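Local coordinates for cytoplasmic protein (Cryptococcus neoformans var. grubii serotype A, PDB 7LPO) that probably hydrolyses steryl beta-glucosides, as a sterylglucosidase of glycoside hydrolase family 5 with a C-terminal beta domain, at residues N32-V37 with E703-E708; T687-A692 with V714-S719; T707-P712 with Q748-W753. All blocks are in the same frame, centred on the assembly; numbering follows the deposited sequence.

In the fold
From the N terminus, the chain first lays down residues 32-37 at the start of strand 35-43, and contact 1 closes on them only 666 residues later, when 703-708 leads into strand 707-710. Its span ties the N-terminal part of the chain to the C-terminal domain. Contact 2 is local: 687-692 meets 714-719 with 21 residues between them, among them strand 707-710, so its segments alternate with those of contacts 1 and 3. It joins helix 713-716 to the start of strand 689-696 in the antiparallel sheet. Contact 3 begins where contact 1 ends, sharing Thr707 and Glu708, and pairs strand 707-710 with strand 749-753. Its centre lies about 11 Å from both other centres.

Contact 1: N32-V37 with E703-E708; sequences NGRSLV and EQVYTE
Arg34 reaches from 32-37 to Glu708 and to the carbonyl of Tyr706, and one nitrogen does most of the work. NH1 donates to Glu708 OE2 at 2.7 Å in a salt bridge with an N-H...O angle of 164°, and to Tyr706 O at 2.9 Å. Both acceptors lie in the guanidinium plane, at its edge. Arg34 NH2 adds a weak bond to the same Glu708 OE2, which receives NH1 on its anti lone pair. Guanidinium and carboxylate are nearly coplanar, their planes 24° apart.

The chain of Arg34 bends at chi3 (-56°), which brings NE out of line with the preceding carbons. Before that bend, Arg34 CG rests 3.9 Å from Val705 CG1, and CD lies 3.2 Å from Tyr706 O. Glu708 is extended beyond CG, with CD anti to CA. Val705 divides its two methyls between the residues of the other segment: CG1 meets Arg34 CG and Asn32 O, while CG2 is 4.1 Å from Asn32 CB.

Asp30 forms a second salt bridge, with Arg34 NE, so the guanidinium has two acidic partners, Glu708 at NH1 and Asp30 at NE. Together with the Tyr706 carbonyl they fix its rotation, and this acidic setting would be expected to stabilise the positive charge of an arginine that joins the N-terminal part of the chain to the C-terminal domain.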
loop_
_atom_site.group_PDB
_atom_site.type_symbol
_atom_site.label_atom_id
_atom_site.label_comp_id
_atom_site.label_asym_id
_atom_site.label_seq_id
_atom_site.Cartn_x
_atom_site.Cartn_y
_atom_site.Cartn_z
ATOM N N ASN A 32 -1.721 -0.965 -30.092
ATOM C CA ASN A 32 -1.750 0.022 -31.160
ATOM C C ASN A 32 -0.940 1.268 -30.829
ATOM O O ASN A 32 -1.075 2.286 -31.515
ATOM C CB ASN A 32 -3.196 0.386 -31.480
ATOM C CG ASN A 32 -3.962 -0.782 -32.081
ATOM O OD1 ASN A 32 -3.459 -1.488 -32.955
ATOM N ND2 ASN A 32 -5.179 -0.998 -31.604
ATOM N N GLY A 33 -0.100 1.204 -29.797
ATOM C CA GLY A 33 0.802 2.279 -29.458
ATOM C C GLY A 33 0.235 3.365 -28.567
ATOM O O GLY A 33 0.956 4.316 -28.248
ATOM N N ARG A 34 -1.017 3.261 -28.145
ATOM C CA ARG A 34 -1.601 4.296 -27.304
ATOM C C ARG A 34 -1.016 4.240 -25.898
ATOM O O ARG A 34 -0.886 3.166 -25.308
ATOM C CB ARG A 34 -3.118 4.132 -27.245
ATOM C CG ARG A 34 -3.815 4.293 -28.593
ATOM C CD ARG A 34 -5.323 4.438 -28.431
ATOM N NE ARG A 34 -5.919 3.314 -27.703
ATOM C CZ ARG A 34 -7.177 3.282 -27.275
ATOM N NH1 ARG A 34 -7.986 4.310 -27.490
ATOM N NH2 ARG A 34 -7.631 2.219 -26.624
ATOM N N SER A 35 -0.660 5.410 -25.367
ATOM C CA SER A 35 -0.243 5.499 -23.974
ATOM C C SER A 35 -1.456 5.346 -23.068
ATOM O O SER A 35 -2.445 6.068 -23.214
ATOM C CB SER A 35 0.441 6.834 -23.697
ATOM O OG SER A 35 1.628 6.970 -24.445
ATOM N N LEU A 36 -1.381 4.408 -22.132
ATOM C CA LEU A 36 -2.477 4.127 -21.215
ATOM C C LEU A 36 -2.193 4.723 -19.843
ATOM O O LEU A 36 -1.046 4.733 -19.383
ATOM C CB LEU A 36 -2.697 2.622 -21.074
ATOM C CG LEU A 36 -2.919 1.846 -22.370
ATOM C CD1 LEU A 36 -3.010 0.358 -22.091
ATOM C CD2 LEU A 36 -4.164 2.337 -23.094
ATOM N N VAL A 37 -3.247 5.217 -19.194
ATOM C CA VAL A 37 -3.184 5.663 -17.808
ATOM C C VAL A 37 -4.129 4.786 -17.001
ATOM O O VAL A 37 -5.324 4.703 -17.314
ATOM C CB VAL A 37 -3.549 7.146 -17.651
ATOM C CG1 VAL A 37 -3.604 7.523 -16.155
ATOM C CG2 VAL A 37 -2.554 8.032 -18.393
ATOM N N GLU A 703 -9.151 6.098 -37.596
ATOM C CA GLU A 703 -10.536 6.094 -37.142
ATOM C C GLU A 703 -10.767 5.106 -36.015
ATOM O O GLU A 703 -11.750 5.237 -35.279
ATOM C CB GLU A 703 -11.471 5.765 -38.306
ATOM C CG GLU A 703 -11.383 6.731 -39.473
ATOM C CD GLU A 703 -11.232 8.178 -39.029
ATOM O OE1 GLU A 703 -12.222 8.757 -38.531
ATOM O OE2 GLU A 703 -10.120 8.735 -39.169
ATOM N N GLN A 704 -9.899 4.110 -35.879
ATOM C CA GLN A 704 -10.013 3.117 -34.829
ATOM C C GLN A 704 -8.991 3.315 -33.719
ATOM O O GLN A 704 -9.084 2.638 -32.691
ATOM C CB GLN A 704 -9.856 1.708 -35.423
ATOM C CG GLN A 704 -11.152 1.071 -35.917
ATOM C CD GLN A 704 -11.751 1.802 -37.103
ATOM O OE1 GLN A 704 -12.956 2.073 -37.133
ATOM N NE2 GLN A 704 -10.914 2.124 -38.094
ATOM N N VAL A 705 -8.022 4.216 -33.904
ATOM C CA VAL A 705 -6.951 4.458 -32.939
ATOM C C VAL A 705 -6.971 5.947 -32.621
ATOM O O VAL A 705 -6.460 6.767 -33.389
ATOM C CB VAL A 705 -5.579 4.018 -33.463
ATOM C CG1 VAL A 705 -4.510 4.222 -32.406
ATOM C CG2 VAL A 705 -5.643 2.556 -33.896
ATOM N N TYR A 706 -7.551 6.294 -31.475
ATOM C CA TYR A 706 -7.778 7.672 -31.084
ATOM C C TYR A 706 -7.594 7.786 -29.578
ATOM O O TYR A 706 -7.441 6.790 -28.863
ATOM C CB TYR A 706 -9.188 8.117 -31.491
ATOM C CG TYR A 706 -10.193 7.083 -31.092
ATOM C CD1 TYR A 706 -10.720 7.070 -29.813
ATOM C CD2 TYR A 706 -10.570 6.073 -31.969
ATOM C CE1 TYR A 706 -11.616 6.103 -29.420
ATOM C CE2 TYR A 706 -11.473 5.086 -31.581
ATOM C CZ TYR A 706 -11.992 5.114 -30.307
ATOM O OH TYR A 706 -12.884 4.156 -29.890
ATOM N N THR A 707 -7.630 9.019 -29.096
ATOM C CA THR A 707 -7.523 9.306 -27.678
ATOM C C THR A 707 -8.895 9.232 -27.017
ATOM O O THR A 707 -9.892 9.717 -27.564
ATOM C CB THR A 707 -6.904 10.687 -27.482
ATOM O OG1 THR A 707 -5.582 10.690 -28.039
ATOM C CG2 THR A 707 -6.845 11.068 -26.020
ATOM N N GLU A 708 -8.936 8.602 -25.843
ATOM C CA GLU A 708 -10.152 8.435 -25.062
ATOM C C GLU A 708 -9.948 9.072 -23.698
ATOM O O GLU A 708 -8.946 8.809 -23.027
ATOM C CB GLU A 708 -10.526 6.962 -24.876
ATOM C CG GLU A 708 -10.836 6.231 -26.160
ATOM C CD GLU A 708 -11.214 4.771 -25.929
ATOM O OE1 GLU A 708 -12.306 4.521 -25.365
ATOM O OE2 GLU A 708 -10.422 3.880 -26.314
#

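Contact 2: T687-A692 with V714-S719; sequences TKFKYA and VHYAAS
Thr687 and His715 bring the two backbones closest, with CA atoms 6.5 Å apart, where the loop before strand 689-696 passes the short helix 713-716. Thr687 has a positive phi. Beyond it the chain enters the strand and leads off from the helix, while Ala717 is the first residue to leave helical angles, so the contact is confined to a few residues on each side.

Tyr716 spans the gap. Its chi1 of -64° sets CG anti to its own carbonyl carbon, and the ring then carries the hydroxyl to the backbone of the other segment. Tyr716 OH donates to Thr687 O at 2.6 Å. The C=O...O angle is 155° and the donor is tilted 20° from the carbonyl plane, while the carbonyl oxygen lies near the plane of the tyrosine ring, at its edge. The same hydroxyl is 3.3 Å from Phe689 CB. The side chains of Thr687 and Tyr716 run antiparallel past one another, with Thr687 CB 3.8 Å from Tyr716 CE1. The methyl CG2 of Thr687 lies 4.0 Å from His715 O. Thr687 OG1 has its polar partner elsewhere, the backbone N of Arg770.

The contact therefore joins the helix that follows strand 707-710 to the entrance of a strand in the antiparallel sheet of the C-terminal domain. Strands 676-682 and 761-770 flank 689-696 in that sheet; Phe682 of the former meets the His715 ring edge-to-face, and Phe689 packs against Ile709 of strand 707-710.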
loop_
_atom_site.group_PDB
_atom_site.type_symbol
_atom_site.label_atom_id
_atom_site.label_comp_id
_atom_site.label_asym_id
_atom_site.label_seq_id
_atom_site.Cartn_x
_atom_site.Cartn_y
_atom_site.Cartn_z
ATOM N N THR A 687 -14.666 23.504 -12.835
ATOM C CA THR A 687 -14.793 22.292 -13.640
ATOM C C THR A 687 -13.832 22.288 -14.817
ATOM O O THR A 687 -13.834 21.328 -15.593
ATOM C CB THR A 687 -16.213 22.054 -14.180
ATOM O OG1 THR A 687 -16.463 22.906 -15.306
ATOM C CG2 THR A 687 -17.250 22.318 -13.099
ATOM N N LYS A 688 -12.980 23.302 -14.950
ATOM C CA LYS A 688 -12.103 23.406 -16.105
ATOM C C LYS A 688 -11.079 22.283 -16.115
ATOM O O LYS A 688 -10.420 22.015 -15.106
ATOM C CB LYS A 688 -11.404 24.762 -16.108
ATOM C CG LYS A 688 -12.341 25.897 -16.516
ATOM C CD LYS A 688 -11.749 27.254 -16.209
ATOM C CE LYS A 688 -12.262 28.299 -17.186
ATOM N NZ LYS A 688 -11.619 29.631 -16.927
ATOM N N PHE A 689 -10.957 21.634 -17.269
ATOM C CA PHE A 689 -10.045 20.526 -17.494
ATOM C C PHE A 689 -9.221 20.854 -18.725
ATOM O O PHE A 689 -9.775 21.268 -19.746
ATOM C CB PHE A 689 -10.820 19.228 -17.701
ATOM C CG PHE A 689 -9.980 18.070 -18.135
ATOM C CD1 PHE A 689 -9.056 17.503 -17.278
ATOM C CD2 PHE A 689 -10.150 17.515 -19.381
ATOM C CE1 PHE A 689 -8.312 16.419 -17.668
ATOM C CE2 PHE A 689 -9.398 16.430 -19.775
ATOM C CZ PHE A 689 -8.483 15.884 -18.917
ATOM N N LYS A 690 -7.909 20.671 -18.630
ATOM C CA LYS A 690 -7.010 20.925 -19.746
ATOM C C LYS A 690 -6.004 19.789 -19.840
ATOM O O LYS A 690 -5.324 19.470 -18.861
ATOM C CB LYS A 690 -6.288 22.265 -19.581
ATOM C CG LYS A 690 -5.255 22.536 -20.665
ATOM C CD LYS A 690 -4.928 24.013 -20.757
ATOM C CE LYS A 690 -4.091 24.314 -22.001
ATOM N NZ LYS A 690 -2.940 25.222 -21.708
ATOM N N TYR A 691 -5.922 19.178 -21.017
ATOM C CA TYR A 691 -5.026 18.060 -21.276
ATOM C C TYR A 691 -4.144 18.410 -22.465
ATOM O O TYR A 691 -4.654 18.743 -23.542
ATOM C CB TYR A 691 -5.827 16.792 -21.549
ATOM C CG TYR A 691 -4.986 15.584 -21.855
ATOM C CD1 TYR A 691 -3.797 15.345 -21.172
ATOM C CD2 TYR A 691 -5.375 14.676 -22.822
ATOM C CE1 TYR A 691 -3.029 14.245 -21.448
ATOM C CE2 TYR A 691 -4.613 13.558 -23.094
ATOM C CZ TYR A 691 -3.448 13.348 -22.405
ATOM O OH TYR A 691 -2.698 12.230 -22.676
ATOM N N ALA A 692 -2.826 18.322 -22.272
ATOM C CA ALA A 692 -1.839 18.538 -23.323
ATOM C C ALA A 692 -1.106 17.235 -23.608
ATOM O O ALA A 692 -0.665 16.549 -22.678
ATOM C CB ALA A 692 -0.835 19.617 -22.916
ATOM N N VAL A 714 -20.106 13.216 -12.298
ATOM C CA VAL A 714 -19.958 13.882 -11.006
ATOM C C VAL A 714 -19.674 15.367 -11.179
ATOM O O VAL A 714 -20.132 16.195 -10.381
ATOM C CB VAL A 714 -18.847 13.188 -10.191
ATOM C CG1 VAL A 714 -18.275 14.122 -9.164
ATOM C CG2 VAL A 714 -19.370 11.928 -9.550
ATOM N N HIS A 715 -18.901 15.732 -12.207
ATOM C CA HIS A 715 -18.542 17.121 -12.446
ATOM C C HIS A 715 -19.226 17.749 -13.652
ATOM O O HIS A 715 -19.337 18.980 -13.704
ATOM C CB HIS A 715 -17.026 17.260 -12.662
ATOM C CG HIS A 715 -16.214 16.972 -11.443
ATOM N ND1 HIS A 715 -16.099 17.867 -10.402
ATOM C CD2 HIS A 715 -15.498 15.882 -11.088
ATOM C CE1 HIS A 715 -15.334 17.344 -9.461
ATOM N NE2 HIS A 715 -14.959 16.138 -9.851
ATOM N N TYR A 716 -19.649 16.954 -14.628
ATOM C CA TYR A 716 -20.019 17.474 -15.936
ATOM C C TYR A 716 -21.440 17.112 -16.357
ATOM O O TYR A 716 -21.850 17.461 -17.469
ATOM C CB TYR A 716 -19.019 16.972 -16.985
ATOM C CG TYR A 716 -17.597 17.467 -16.774
ATOM C CD1 TYR A 716 -17.280 18.811 -16.918
ATOM C CD2 TYR A 716 -16.578 16.594 -16.436
ATOM C CE1 TYR A 716 -15.988 19.270 -16.729
ATOM C CE2 TYR A 716 -15.275 17.042 -16.254
ATOM C CZ TYR A 716 -14.988 18.382 -16.396
ATOM O OH TYR A 716 -13.704 18.835 -16.212
ATOM N N ALA A 717 -22.206 16.438 -15.511
ATOM C CA ALA A 717 -23.572 16.102 -15.878
ATOM C C ALA A 717 -24.426 17.364 -15.991
ATOM O O ALA A 717 -24.172 18.382 -15.338
ATOM C CB ALA A 717 -24.183 15.153 -14.847
ATOM N N ALA A 718 -25.451 17.290 -16.840
ATOM C CA ALA A 718 -26.424 18.373 -16.907
ATOM C C ALA A 718 -27.120 18.559 -15.565
ATOM O O ALA A 718 -27.273 19.687 -15.084
ATOM C CB ALA A 718 -27.450 18.092 -18.006
ATOM N N SER A 719 -27.527 17.456 -14.936
ATOM C CA SER A 719 -28.181 17.503 -13.638
ATOM C C SER A 719 -27.955 16.175 -12.933
ATOM O O SER A 719 -27.814 15.137 -13.580
ATOM C CB SER A 719 -29.680 17.786 -13.779
ATOM O OG SER A 719 -30.349 17.494 -12.572
#

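Contact 3: T707-P712 with Q748-W753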
loop_
_atom_site.group_PDB
_atom_site.type_symbol
_atom_site.label_atom_id
_atom_site.label_comp_id
_atom_site.label_asym_id
_atom_site.label_seq_id
_atom_site.Cartn_x
_atom_site.Cartn_y
_atom_site.Cartn_z
ATOM N N THR A 707 -7.630 9.019 -29.096
ATOM C CA THR A 707 -7.523 9.306 -27.678
ATOM C C THR A 707 -8.895 9.232 -27.017
ATOM O O THR A 707 -9.892 9.717 -27.564
ATOM C CB THR A 707 -6.904 10.687 -27.482
ATOM O OG1 THR A 707 -5.582 10.690 -28.039
ATOM C CG2 THR A 707 -6.845 11.068 -26.020
ATOM N N GLU A 708 -8.936 8.602 -25.843
ATOM C CA GLU A 708 -10.152 8.435 -25.062
ATOM C C GLU A 708 -9.948 9.072 -23.698
ATOM O O GLU A 708 -8.946 8.809 -23.027
ATOM C CB GLU A 708 -10.526 6.962 -24.876
ATOM C CG GLU A 708 -10.836 6.231 -26.160
ATOM C CD GLU A 708 -11.214 4.771 -25.929
ATOM O OE1 GLU A 708 -12.306 4.521 -25.365
ATOM O OE2 GLU A 708 -10.422 3.880 -26.314
ATOM N N ILE A 709 -10.904 9.897 -23.296
ATOM C CA ILE A 709 -10.857 10.643 -22.050
ATOM C C ILE A 709 -12.132 10.341 -21.277
ATOM O O ILE A 709 -13.225 10.323 -21.851
ATOM C CB ILE A 709 -10.714 12.161 -22.312
ATOM C CG1 ILE A 709 -9.279 12.480 -22.734
ATOM C CG2 ILE A 709 -11.125 12.948 -21.090
ATOM C CD1 ILE A 709 -9.139 13.794 -23.511
ATOM N N TYR A 710 -11.989 10.097 -19.978
ATOM C CA TYR A 710 -13.127 9.927 -19.083
ATOM C C TYR A 710 -13.582 11.293 -18.582
ATOM O O TYR A 710 -12.775 12.064 -18.055
ATOM C CB TYR A 710 -12.744 9.026 -17.906
ATOM C CG TYR A 710 -13.744 9.005 -16.768
ATOM C CD1 TYR A 710 -14.944 8.315 -16.882
ATOM C CD2 TYR A 710 -13.476 9.655 -15.573
ATOM C CE1 TYR A 710 -15.855 8.292 -15.837
ATOM C CE2 TYR A 710 -14.374 9.646 -14.539
ATOM C CZ TYR A 710 -15.565 8.958 -14.667
ATOM O OH TYR A 710 -16.459 8.928 -13.625
ATOM N N LEU A 711 -14.869 11.588 -18.742
ATOM C CA LEU A 711 -15.449 12.826 -18.216
ATOM C C LEU A 711 -16.557 12.494 -17.225
ATOM O O LEU A 711 -17.641 12.038 -17.637
ATOM C CB LEU A 711 -15.990 13.695 -19.348
ATOM C CG LEU A 711 -14.980 14.192 -20.383
ATOM C CD1 LEU A 711 -15.732 14.873 -21.519
ATOM C CD2 LEU A 711 -13.961 15.130 -19.783
ATOM N N PRO A 712 -16.354 12.709 -15.927
ATOM C CA PRO A 712 -17.315 12.190 -14.940
ATOM C C PRO A 712 -18.609 12.996 -14.887
ATOM O O PRO A 712 -18.599 14.231 -14.849
ATOM C CB PRO A 712 -16.548 12.274 -13.613
ATOM C CG PRO A 712 -15.549 13.383 -13.825
ATOM C CD PRO A 712 -15.189 13.356 -15.301
ATOM N N GLN A 748 -19.945 8.807 -20.390
ATOM C CA GLN A 748 -18.865 9.520 -19.722
ATOM C C GLN A 748 -17.549 9.445 -20.496
ATOM O O GLN A 748 -16.475 9.616 -19.907
ATOM C CB GLN A 748 -18.673 8.971 -18.308
ATOM C CG GLN A 748 -19.838 9.271 -17.376
ATOM C CD GLN A 748 -19.606 8.743 -15.977
ATOM O OE1 GLN A 748 -19.437 9.510 -15.028
ATOM N NE2 GLN A 748 -19.584 7.422 -15.845
ATOM N N THR A 749 -17.613 9.212 -21.800
ATOM C CA THR A 749 -16.435 9.032 -22.635
ATOM C C THR A 749 -16.353 10.145 -23.666
ATOM O O THR A 749 -17.346 10.454 -24.336
ATOM C CB THR A 749 -16.470 7.676 -23.350
ATOM O OG1 THR A 749 -16.699 6.628 -22.399
ATOM C CG2 THR A 749 -15.153 7.405 -24.088
ATOM N N LEU A 750 -15.168 10.738 -23.789
ATOM C CA LEU A 750 -14.835 11.663 -24.861
ATOM C C LEU A 750 -13.830 10.991 -25.786
ATOM O O LEU A 750 -12.831 10.432 -25.320
ATOM C CB LEU A 750 -14.256 12.957 -24.295
ATOM C CG LEU A 750 -13.585 13.890 -25.299
ATOM C CD1 LEU A 750 -14.560 14.291 -26.374
ATOM C CD2 LEU A 750 -13.057 15.101 -24.575
ATOM N N ARG A 751 -14.098 11.035 -27.088
ATOM C CA ARG A 751 -13.234 10.430 -28.094
ATOM C C ARG A 751 -12.670 11.537 -28.964
ATOM O O ARG A 751 -13.416 12.402 -29.423
ATOM C CB ARG A 751 -13.998 9.413 -28.943
ATOM C CG ARG A 751 -14.486 8.224 -28.138
ATOM C CD ARG A 751 -14.976 7.086 -29.024
ATOM N NE ARG A 751 -15.273 5.896 -28.225
ATOM C CZ ARG A 751 -16.466 5.631 -27.694
ATOM N NH1 ARG A 751 -17.482 6.464 -27.885
ATOM N NH2 ARG A 751 -16.646 4.531 -26.975
ATOM N N TRP A 752 -11.359 11.504 -29.194
ATOM C CA TRP A 752 -10.628 12.620 -29.783
ATOM C C TRP A 752 -9.720 12.102 -30.892
ATOM O O TRP A 752 -8.678 11.490 -30.620
ATOM C CB TRP A 752 -9.838 13.347 -28.699
ATOM C CG TRP A 752 -9.145 14.588 -29.150
ATOM C CD1 TRP A 752 -9.409 15.321 -30.272
ATOM C CD2 TRP A 752 -8.067 15.253 -28.483
ATOM N NE1 TRP A 752 -8.560 16.398 -30.343
ATOM C CE2 TRP A 752 -7.724 16.375 -29.258
ATOM C CE3 TRP A 752 -7.357 15.005 -27.308
ATOM C CZ2 TRP A 752 -6.711 17.247 -28.891
ATOM C CZ3 TRP A 752 -6.352 15.870 -26.950
ATOM C CH2 TRP A 752 -6.040 16.978 -27.733
ATOM N N TRP A 753 -10.131 12.329 -32.137
ATOM C CA TRP A 753 -9.336 11.981 -33.305
ATOM C C TRP A 753 -8.529 13.192 -33.744
ATOM O O TRP A 753 -9.037 14.320 -33.739
ATOM C CB TRP A 753 -10.212 11.537 -34.480
ATOM C CG TRP A 753 -11.039 10.306 -34.275
ATOM C CD1 TRP A 753 -10.754 9.050 -34.712
ATOM C CD2 TRP A 753 -12.306 10.225 -33.623
ATOM N NE1 TRP A 753 -11.761 8.185 -34.366
ATOM C CE2 TRP A 753 -12.724 8.882 -33.689
ATOM C CE3 TRP A 753 -13.128 11.158 -32.986
ATOM C CZ2 TRP A 753 -13.923 8.451 -33.138
ATOM C CZ3 TRP A 753 -14.318 10.726 -32.443
ATOM C CH2 TRP A 753 -14.705 9.392 -32.524
#
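Gln748 runs alongside Tyr710, the two side chains heading in a common direction. Its CB is 3.3 Å from Leu711 O and also near Tyr710 CE1. CG stays near the same oxygen, 3.5 Å from Leu711 O. With chi2 at -179° the chain is extended, carrying CD to 3.8 Å from Tyr710 CE1. At the tip, OE1 approaches Tyr710 OH to 3.3 Å, comes 3.4 Å from Pro712 CA and accepts a hydrogen bond from Phe713 N, at the start of helix 713-716. NE2 passes Tyr710 CE1 and donates to Ala93 O, the carbonyl to which Tyr710 OH is also bonded. The amide and the tyrosine ring are turned 68° apart.

The pair lies at the end of strands 707-710 and 749-753, which form an antiparallel ladder in the C-terminal beta domain of this family 5 glycosidase, their directions 156° apart and their axes 4.7 Å apart at closest approach. Thr707 with Trp752 and Ile709 with Leu750 are hydrogen-bonded pairs; Glu708 with Arg751 and Tyr710 with Thr749 are non-hydrogen-bonded. Leu711 N extends the bonding to Gln748 O at 2.8 Å.

On the face that carries Thr707, Ile709, Leu750 and Trp752, Leu750 CB meets Leu711 CD1 at 3.7 Å, and Ile766 of strand 761-770 covers Ile709, Leu750 and Trp752. On the other face Thr749 CG2 sits over the centre of the Arg751 guanidinium, whose NH1 bonds to Gln746 OE1 and whose NH2 forms a salt bridge with Asp646.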